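Local atomic coordinates of core protein VP4 (Bluetongue virus, PDB entry 2JHP), a protein that is an inner-core protein of the virus and works as a multifunctional enzyme of the assembly-line kind that caps viral RNA. Residues M153-P158 with K383-E388; D184-S189 with E388-V393. All blocks are in the same frame, centred on the assembly; numbering follows the deposited sequence.

Contact 1. Residues M153-P158 with K383-E388; sequences MPEIPP and KKRLFE. With GUN (guanine), chain D; SAH (S-adenosyl-L-homocysteine), chain B.
Glu155 and Arg385 meet through charge and through the length of the arginine chain. Arg385 leaves helix 380-391 with CG anti to its carbonyl carbon (chi1 -77°), and its CB packs against Pro157 CB at 4.0 Å. CG and CD run past the backbone carbonyl of Glu155, whose oxygen comes within 3.2 Å of Arg385 CD. NE lies near Glu155 OE1, and NH1 approaches Ile156 O obliquely at 3.6 Å without hydrogen bonding. At the tip, the Glu155 carboxylate lies over one face of the guanidinium, offset toward its rim, the planes 39° apart. Glu155 OE1 is 3.4 Å from Arg385 NH2, a salt bridge of charges alone, since the oxygen sits well out of the guanidinium plane. Arg385 also makes a cation-pi contact with Phe170; a long, flat cation suits this partly exposed place, its methylenes lying on Pro157 and the Glu155 carbonyl.

Segment 153-158 follows strand 149-152, an inner strand of a mixed seven-stranded sheet with the order 3-2-1-4-5-7-6, that of Rossmann-like methyltransferases. Met153, the residue after the strand, accepts a hydrogen bond through its backbone O from SAH O2' at 3.0 Å.

Prolines, which lack an N-H to satisfy, suit the buried positions 154 and 157 beside the helix: Pro157 CB touches Leu386 CD2, and Pro154 CB rests on Glu388. A water accepts from Glu155 N and donates to Glu388 OE1. The other oxygen, Glu388 OE2, takes Ala137 N and, on its syn side, Lys384 NZ, while Phe387 lays one ring face against guanine, N1 3.8 Å above the ring centre.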
loop_
_atom_site.group_PDB
_atom_site.type_symbol
_atom_site.label_atom_id
_atom_site.label_comp_id
_atom_site.label_asym_id
_atom_site.label_seq_id
_atom_site.Cartn_x
_atom_site.Cartn_y
_atom_site.Cartn_z
ATOM N N MET A 153 -6.807 10.537 -3.275
ATOM C CA MET A 153 -8.049 11.210 -2.896
ATOM C C MET A 153 -8.499 10.645 -1.545
ATOM O O MET A 153 -9.462 9.886 -1.464
ATOM C CB MET A 153 -9.116 11.036 -3.980
ATOM C CG MET A 153 -8.630 11.401 -5.361
ATOM S SD MET A 153 -9.946 11.636 -6.531
ATOM C CE MET A 153 -10.286 13.385 -6.308
ATOM N N PRO A 154 -7.758 10.980 -0.480
ATOM C CA PRO A 154 -8.050 10.418 0.831
ATOM C C PRO A 154 -9.283 11.054 1.443
ATOM O O PRO A 154 -9.658 12.159 1.045
ATOM C CB PRO A 154 -6.796 10.755 1.641
ATOM C CG PRO A 154 -6.246 11.965 0.996
ATOM C CD PRO A 154 -6.589 11.884 -0.451
ATOM N N GLU A 155 -9.896 10.345 2.397
ATOM C CA GLU A 155 -11.148 10.751 3.038
ATOM C C GLU A 155 -10.885 12.027 3.810
ATOM O O GLU A 155 -10.085 12.046 4.731
ATOM C CB GLU A 155 -11.661 9.642 3.971
ATOM C CG GLU A 155 -13.175 9.368 3.859
ATOM C CD GLU A 155 -13.783 8.622 5.078
ATOM O OE1 GLU A 155 -13.100 7.761 5.687
ATOM O OE2 GLU A 155 -14.960 8.895 5.419
ATOM N N ILE A 156 -11.545 13.100 3.403
ATOM C CA ILE A 156 -11.326 14.431 3.973
ATOM C C ILE A 156 -11.784 14.530 5.438
ATOM O O ILE A 156 -12.900 14.131 5.756
ATOM C CB ILE A 156 -12.010 15.512 3.102
ATOM C CG1 ILE A 156 -11.310 15.622 1.738
ATOM C CG2 ILE A 156 -12.004 16.855 3.799
ATOM C CD1 ILE A 156 -11.900 16.677 0.822
ATOM N N PRO A 157 -10.908 15.044 6.335
ATOM C CA PRO A 157 -11.244 15.218 7.758
ATOM C C PRO A 157 -12.249 16.328 7.972
ATOM O O PRO A 157 -12.509 17.100 7.041
ATOM C CB PRO A 157 -9.912 15.650 8.385
ATOM C CG PRO A 157 -9.145 16.279 7.253
ATOM C CD PRO A 157 -9.523 15.480 6.039
ATOM N N PRO A 158 -12.835 16.399 9.186
ATOM C CA PRO A 158 -13.585 17.553 9.676
ATOM C C PRO A 158 -12.762 18.829 9.604
ATOM O O PRO A 158 -11.664 18.882 10.149
ATOM C CB PRO A 158 -13.828 17.213 11.145
ATOM C CG PRO A 158 -13.781 15.742 11.203
ATOM C CD PRO A 158 -12.840 15.286 10.151
ATOM N N LYS A 383 -6.317 11.689 13.317
ATOM C CA LYS A 383 -4.908 11.935 13.062
ATOM C C LYS A 383 -4.513 11.464 11.664
ATOM O O LYS A 383 -3.934 12.226 10.906
ATOM C CB LYS A 383 -4.029 11.283 14.124
ATOM C CG LYS A 383 -2.639 11.873 14.179
ATOM C CD LYS A 383 -1.897 11.471 15.428
ATOM C CE LYS A 383 -1.415 10.042 15.362
ATOM N NZ LYS A 383 -0.693 9.672 16.610
ATOM N N LYS A 384 -4.854 10.227 11.320
ATOM C CA LYS A 384 -4.583 9.689 9.988
ATOM C C LYS A 384 -5.036 10.639 8.887
ATOM O O LYS A 384 -4.235 11.052 8.045
ATOM C CB LYS A 384 -5.244 8.312 9.809
ATOM C CG LYS A 384 -4.720 7.494 8.625
ATOM C CD LYS A 384 -5.141 6.030 8.738
ATOM C CE LYS A 384 -5.231 5.332 7.379
ATOM N NZ LYS A 384 -6.408 5.798 6.577
ATOM N N ARG A 385 -6.322 10.985 8.929
ATOM C CA ARG A 385 -6.986 11.825 7.938
ATOM C C ARG A 385 -6.431 13.246 7.816
ATOM O O ARG A 385 -6.452 13.829 6.730
ATOM C CB ARG A 385 -8.471 11.918 8.250
ATOM C CG ARG A 385 -9.278 10.711 7.862
ATOM C CD ARG A 385 -10.718 11.139 7.725
ATOM N NE ARG A 385 -11.672 10.099 8.102
ATOM C CZ ARG A 385 -12.960 10.332 8.332
ATOM N NH1 ARG A 385 -13.437 11.570 8.224
ATOM N NH2 ARG A 385 -13.765 9.333 8.669
ATOM N N LEU A 386 -5.974 13.815 8.929
ATOM C CA LEU A 386 -5.340 15.122 8.903
ATOM C C LEU A 386 -4.013 14.992 8.141
ATOM O O LEU A 386 -3.747 15.718 7.192
ATOM C CB LEU A 386 -5.119 15.652 10.332
ATOM C CG LEU A 386 -6.301 16.126 11.191
ATOM C CD1 LEU A 386 -5.871 16.379 12.634
ATOM C CD2 LEU A 386 -6.936 17.390 10.633
ATOM N N PHE A 387 -3.199 14.043 8.570
ATOM C CA PHE A 387 -1.938 13.731 7.937
ATOM C C PHE A 387 -2.072 13.631 6.420
ATOM O O PHE A 387 -1.353 14.312 5.689
ATOM C CB PHE A 387 -1.403 12.407 8.505
ATOM C CG PHE A 387 0.019 12.115 8.136
ATOM C CD1 PHE A 387 1.020 13.033 8.404
ATOM C CD2 PHE A 387 0.360 10.900 7.551
ATOM C CE1 PHE A 387 2.328 12.764 8.080
ATOM C CE2 PHE A 387 1.679 10.607 7.235
ATOM C CZ PHE A 387 2.669 11.542 7.502
ATOM N N GLU A 388 -3.000 12.786 5.964
ATOM C CA GLU A 388 -3.213 12.533 4.538
ATOM C C GLU A 388 -3.729 13.761 3.793
ATOM O O GLU A 388 -3.414 13.976 2.617
ATOM C CB GLU A 388 -4.197 11.387 4.347
ATOM C CG GLU A 388 -3.679 10.015 4.817
ATOM C CD GLU A 388 -4.781 8.963 4.969
ATOM O OE1 GLU A 388 -5.982 9.328 4.965
ATOM O OE2 GLU A 388 -4.439 7.761 5.090
HETATM N N9 GUN D . -1.353 7.313 10.727
HETATM C C8 GUN D . -0.573 6.356 10.215
HETATM N N7 GUN D . 0.681 6.804 10.124
HETATM C C5 GUN D . 0.704 8.049 10.585
HETATM C C6 GUN D . 1.728 8.981 10.726
HETATM O O6 GUN D . 2.880 8.703 10.388
HETATM N N1 GUN D . 1.415 10.241 11.266
HETATM C C2 GUN D . 0.073 10.503 11.632
HETATM N N2 GUN D . -0.251 11.681 12.134
HETATM N N3 GUN D . -0.893 9.578 11.488
HETATM C C4 GUN D . -0.597 8.372 10.975
HETATM N N SAH B . -2.131 3.031 -2.851
HETATM C CA SAH B . -2.011 2.719 -1.392
HETATM C CB SAH B . -3.336 2.699 -0.623
HETATM C CG SAH B . -4.634 2.393 -1.347
HETATM S SD SAH B . -6.055 2.775 -0.287
HETATM C C SAH B . -1.211 1.455 -1.123
HETATM O O SAH B . -0.180 1.221 -1.759
HETATM O OXT SAH B . -1.551 0.660 -0.247
HETATM C "C5'" SAH B . -6.987 3.346 -1.737
HETATM C "C4'" SAH B . -7.066 4.860 -1.833
HETATM O "O4'" SAH B . -7.109 5.274 -3.185
HETATM C "C3'" SAH B . -8.309 5.425 -1.151
HETATM O "O3'" SAH B . -7.894 6.582 -0.444
HETATM C "C2'" SAH B . -9.216 5.839 -2.301
HETATM O "O2'" SAH B . -9.987 6.974 -2.011
HETATM C "C1'" SAH B . -8.202 6.162 -3.397
HETATM N N9 SAH B . -8.766 6.060 -4.761
HETATM C C8 SAH B . -9.685 5.145 -5.222
HETATM N N7 SAH B . -9.938 5.405 -6.531
HETATM C C5 SAH B . -9.197 6.472 -6.914
HETATM C C6 SAH B . -9.062 7.152 -8.127
HETATM N N6 SAH B . -9.751 6.762 -9.197
HETATM N N1 SAH B . -8.198 8.228 -8.224
HETATM C C2 SAH B . -7.470 8.631 -7.118
HETATM N N3 SAH B . -7.600 7.960 -5.915
HETATM C C4 SAH B . -8.452 6.897 -5.809
HETATM O O HOH W 1 -7.911 8.444 3.582
#

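Contact 2. Residues D184-S189 with E388-V393; sequences DYIVYS and EHLHIV. With GUN (guanine), chain D.
His391 reaches across to the end of helix 178-186, where its NE2 donates a hydrogen bond to Tyr185 O at 2.7 Å. The bond is bent, with 138° at the hydrogen, although the oxygen lies close to the ring plane. CG stands beside the backbone N, and chi2 of -60° turns the imidazole so that its NE2 edge faces the carbonyls near the helix terminus; Ile186 O also sits at the ring edge, 3.2 Å from His391 CE1. On the other side of the ring ND1 is bonded to Arg350, so both nitrogens of this buried histidine are engaged, and a ring with two polar edges and two apolar faces fits the place well.

Those faces are filled from opposite sides. Leu390 CB lies over the centre of one, and Tyr188 CB over the other in a CH-pi contact, 3.5 Å from the centroid and almost on the ring normal. Val187 is the first residue to leave helical geometry, and the loop that follows brings Tyr188 here before strand 192-196, an inner strand of the second Rossmann-like sheet. Tyr188 CG is anti to its backbone N, and chi2 of 68° turns the ring so that CD2 comes to His391 CB, while the two rings meet obliquely.

Leu390 CD1 meets two apolar partners, Ile186 CD1 at 3.7 Å and the edge of the Tyr185 ring at CD1, side chains that suit a buried apolar spot. One residue earlier, Asp184 O accepts hydrogen bonds from guanine N2 and N1.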
loop_
_atom_site.group_PDB
_atom_site.type_symbol
_atom_site.label_atom_id
_atom_site.label_comp_id
_atom_site.label_asym_id
_atom_site.label_seq_id
_atom_site.Cartn_x
_atom_site.Cartn_y
_atom_site.Cartn_z
ATOM N N ASP A 184 2.719 14.740 15.039
ATOM C CA ASP A 184 2.494 13.555 14.206
ATOM C C ASP A 184 1.880 13.813 12.838
ATOM O O ASP A 184 2.338 13.238 11.847
ATOM C CB ASP A 184 1.631 12.533 14.928
ATOM C CG ASP A 184 2.423 11.643 15.825
ATOM O OD1 ASP A 184 3.666 11.660 15.736
ATOM O OD2 ASP A 184 1.791 10.924 16.628
ATOM N N TYR A 185 0.829 14.642 12.780
ATOM C CA TYR A 185 0.196 14.942 11.501
ATOM C C TYR A 185 0.762 16.163 10.758
ATOM O O TYR A 185 0.574 16.289 9.554
ATOM C CB TYR A 185 -1.313 15.038 11.661
ATOM C CG TYR A 185 -1.795 16.232 12.437
ATOM C CD1 TYR A 185 -1.866 17.492 11.848
ATOM C CD2 TYR A 185 -2.221 16.099 13.755
ATOM C CE1 TYR A 185 -2.319 18.589 12.564
ATOM C CE2 TYR A 185 -2.680 17.182 14.470
ATOM C CZ TYR A 185 -2.729 18.426 13.869
ATOM O OH TYR A 185 -3.196 19.511 14.576
ATOM N N ILE A 186 1.426 17.072 11.456
ATOM C CA ILE A 186 1.939 18.258 10.774
ATOM C C ILE A 186 3.351 18.051 10.219
ATOM O O ILE A 186 3.675 18.594 9.174
ATOM C CB ILE A 186 1.851 19.544 11.656
ATOM C CG1 ILE A 186 1.917 20.824 10.804
ATOM C CG2 ILE A 186 2.934 19.544 12.738
ATOM C CD1 ILE A 186 0.709 21.090 9.909
ATOM N N VAL A 187 4.185 17.275 10.910
ATOM C CA VAL A 187 5.570 17.051 10.469
ATOM C C VAL A 187 5.622 15.983 9.374
ATOM O O VAL A 187 5.307 14.819 9.620
ATOM C CB VAL A 187 6.507 16.646 11.639
ATOM C CG1 VAL A 187 7.944 16.389 11.137
ATOM C CG2 VAL A 187 6.503 17.699 12.747
ATOM N N TYR A 188 6.002 16.390 8.167
ATOM C CA TYR A 188 6.209 15.441 7.049
ATOM C C TYR A 188 7.315 15.842 6.051
ATOM O O TYR A 188 8.218 15.065 5.796
ATOM C CB TYR A 188 4.897 15.142 6.304
ATOM C CG TYR A 188 5.121 14.354 5.033
ATOM C CD1 TYR A 188 5.560 13.010 5.075
ATOM C CD2 TYR A 188 4.925 14.938 3.784
ATOM C CE1 TYR A 188 5.781 12.284 3.930
ATOM C CE2 TYR A 188 5.153 14.203 2.617
ATOM C CZ TYR A 188 5.580 12.879 2.715
ATOM O OH TYR A 188 5.800 12.136 1.578
ATOM N N SER A 189 7.208 17.039 5.480
ATOM C CA SER A 189 8.123 17.492 4.423
ATOM C C SER A 189 8.999 18.671 4.809
ATOM O O SER A 189 9.927 19.004 4.080
ATOM C CB SER A 189 7.378 17.801 3.104
ATOM O OG SER A 189 6.582 18.971 3.195
ATOM N N GLU A 388 -3.000 12.786 5.964
ATOM C CA GLU A 388 -3.213 12.533 4.538
ATOM C C GLU A 388 -3.729 13.761 3.793
ATOM O O GLU A 388 -3.414 13.976 2.617
ATOM C CB GLU A 388 -4.197 11.387 4.347
ATOM C CG GLU A 388 -3.679 10.015 4.817
ATOM C CD GLU A 388 -4.781 8.963 4.969
ATOM O OE1 GLU A 388 -5.982 9.328 4.965
ATOM O OE2 GLU A 388 -4.439 7.761 5.090
ATOM N N HIS A 389 -4.525 14.573 4.476
ATOM C CA HIS A 389 -5.121 15.709 3.830
ATOM C C HIS A 389 -4.118 16.835 3.648
ATOM O O HIS A 389 -4.137 17.545 2.637
ATOM C CB HIS A 389 -6.361 16.195 4.574
ATOM C CG HIS A 389 -7.113 17.245 3.824
ATOM N ND1 HIS A 389 -7.285 18.525 4.305
ATOM C CD2 HIS A 389 -7.679 17.226 2.591
ATOM C CE1 HIS A 389 -7.956 19.239 3.418
ATOM N NE2 HIS A 389 -8.200 18.476 2.366
ATOM N N LEU A 390 -3.246 16.997 4.629
ATOM C CA LEU A 390 -2.265 18.061 4.588
ATOM C C LEU A 390 -1.144 17.777 3.581
ATOM O O LEU A 390 -0.657 18.702 2.917
ATOM C CB LEU A 390 -1.702 18.340 5.985
ATOM C CG LEU A 390 -2.694 18.923 7.015
ATOM C CD1 LEU A 390 -2.030 19.136 8.354
ATOM C CD2 LEU A 390 -3.354 20.232 6.555
ATOM N N HIS A 391 -0.785 16.501 3.435
ATOM C CA HIS A 391 0.480 16.126 2.823
ATOM C C HIS A 391 0.380 15.336 1.517
ATOM O O HIS A 391 1.403 14.914 0.987
ATOM C CB HIS A 391 1.349 15.358 3.846
ATOM C CG HIS A 391 1.603 16.122 5.108
ATOM N ND1 HIS A 391 2.239 17.341 5.119
ATOM C CD2 HIS A 391 1.307 15.840 6.398
ATOM C CE1 HIS A 391 2.318 17.782 6.360
ATOM N NE2 HIS A 391 1.763 16.887 7.156
ATOM N N ILE A 392 -0.834 15.124 1.015
ATOM C CA ILE A 392 -1.038 14.426 -0.263
ATOM C C ILE A 392 -1.696 15.386 -1.244
ATOM O O ILE A 392 -2.668 16.072 -0.909
ATOM C CB ILE A 392 -1.952 13.179 -0.105
ATOM C CG1 ILE A 392 -1.221 12.049 0.615
ATOM C CG2 ILE A 392 -2.485 12.695 -1.455
ATOM C CD1 ILE A 392 -2.139 10.980 1.204
ATOM N N VAL A 393 -1.166 15.443 -2.457
ATOM C CA VAL A 393 -1.822 16.213 -3.498
ATOM C C VAL A 393 -3.061 15.461 -3.967
ATOM O O VAL A 393 -2.992 14.309 -4.390
ATOM C CB VAL A 393 -0.891 16.519 -4.694
ATOM C CG1 VAL A 393 -1.557 17.536 -5.622
ATOM C CG2 VAL A 393 0.447 17.051 -4.198
HETATM N N9 GUN D . -1.353 7.313 10.727
HETATM C C8 GUN D . -0.573 6.356 10.215
HETATM N N7 GUN D . 0.681 6.804 10.124
HETATM C C5 GUN D . 0.704 8.049 10.585
HETATM C C6 GUN D . 1.728 8.981 10.726
HETATM O O6 GUN D . 2.880 8.703 10.388
HETATM N N1 GUN D . 1.415 10.241 11.266
HETATM C C2 GUN D . 0.073 10.503 11.632
HETATM N N2 GUN D . -0.251 11.681 12.134
HETATM N N3 GUN D . -0.893 9.578 11.488
HETATM C C4 GUN D . -0.597 8.372 10.975
#

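Overall arrangement
Both contacts are buried and draw on helix 380-391, sharing Glu388, with centres about 9 Å apart; contact 1 is the one with an exposed border, at Glu155 and Ile156, whereas every touching residue of contact 2 is buried. Contact 1 joins the helix to a loop leaving the sheet that contains strand 149-152, using prolines, water and opposite charges. Contact 2 joins the C-terminal part of the helix to the end of helix 178-186 and the loop after it, using a histidine hydrogen bond, aromatic rings and aliphatic tips. Both touch guanine: Phe387 offers a ring face from contact 1, Asp184 supplies a carbonyl from contact 2, and the Lys383 NZ to Asp184 OD2 salt bridge, 2.8 Å, ties the two together.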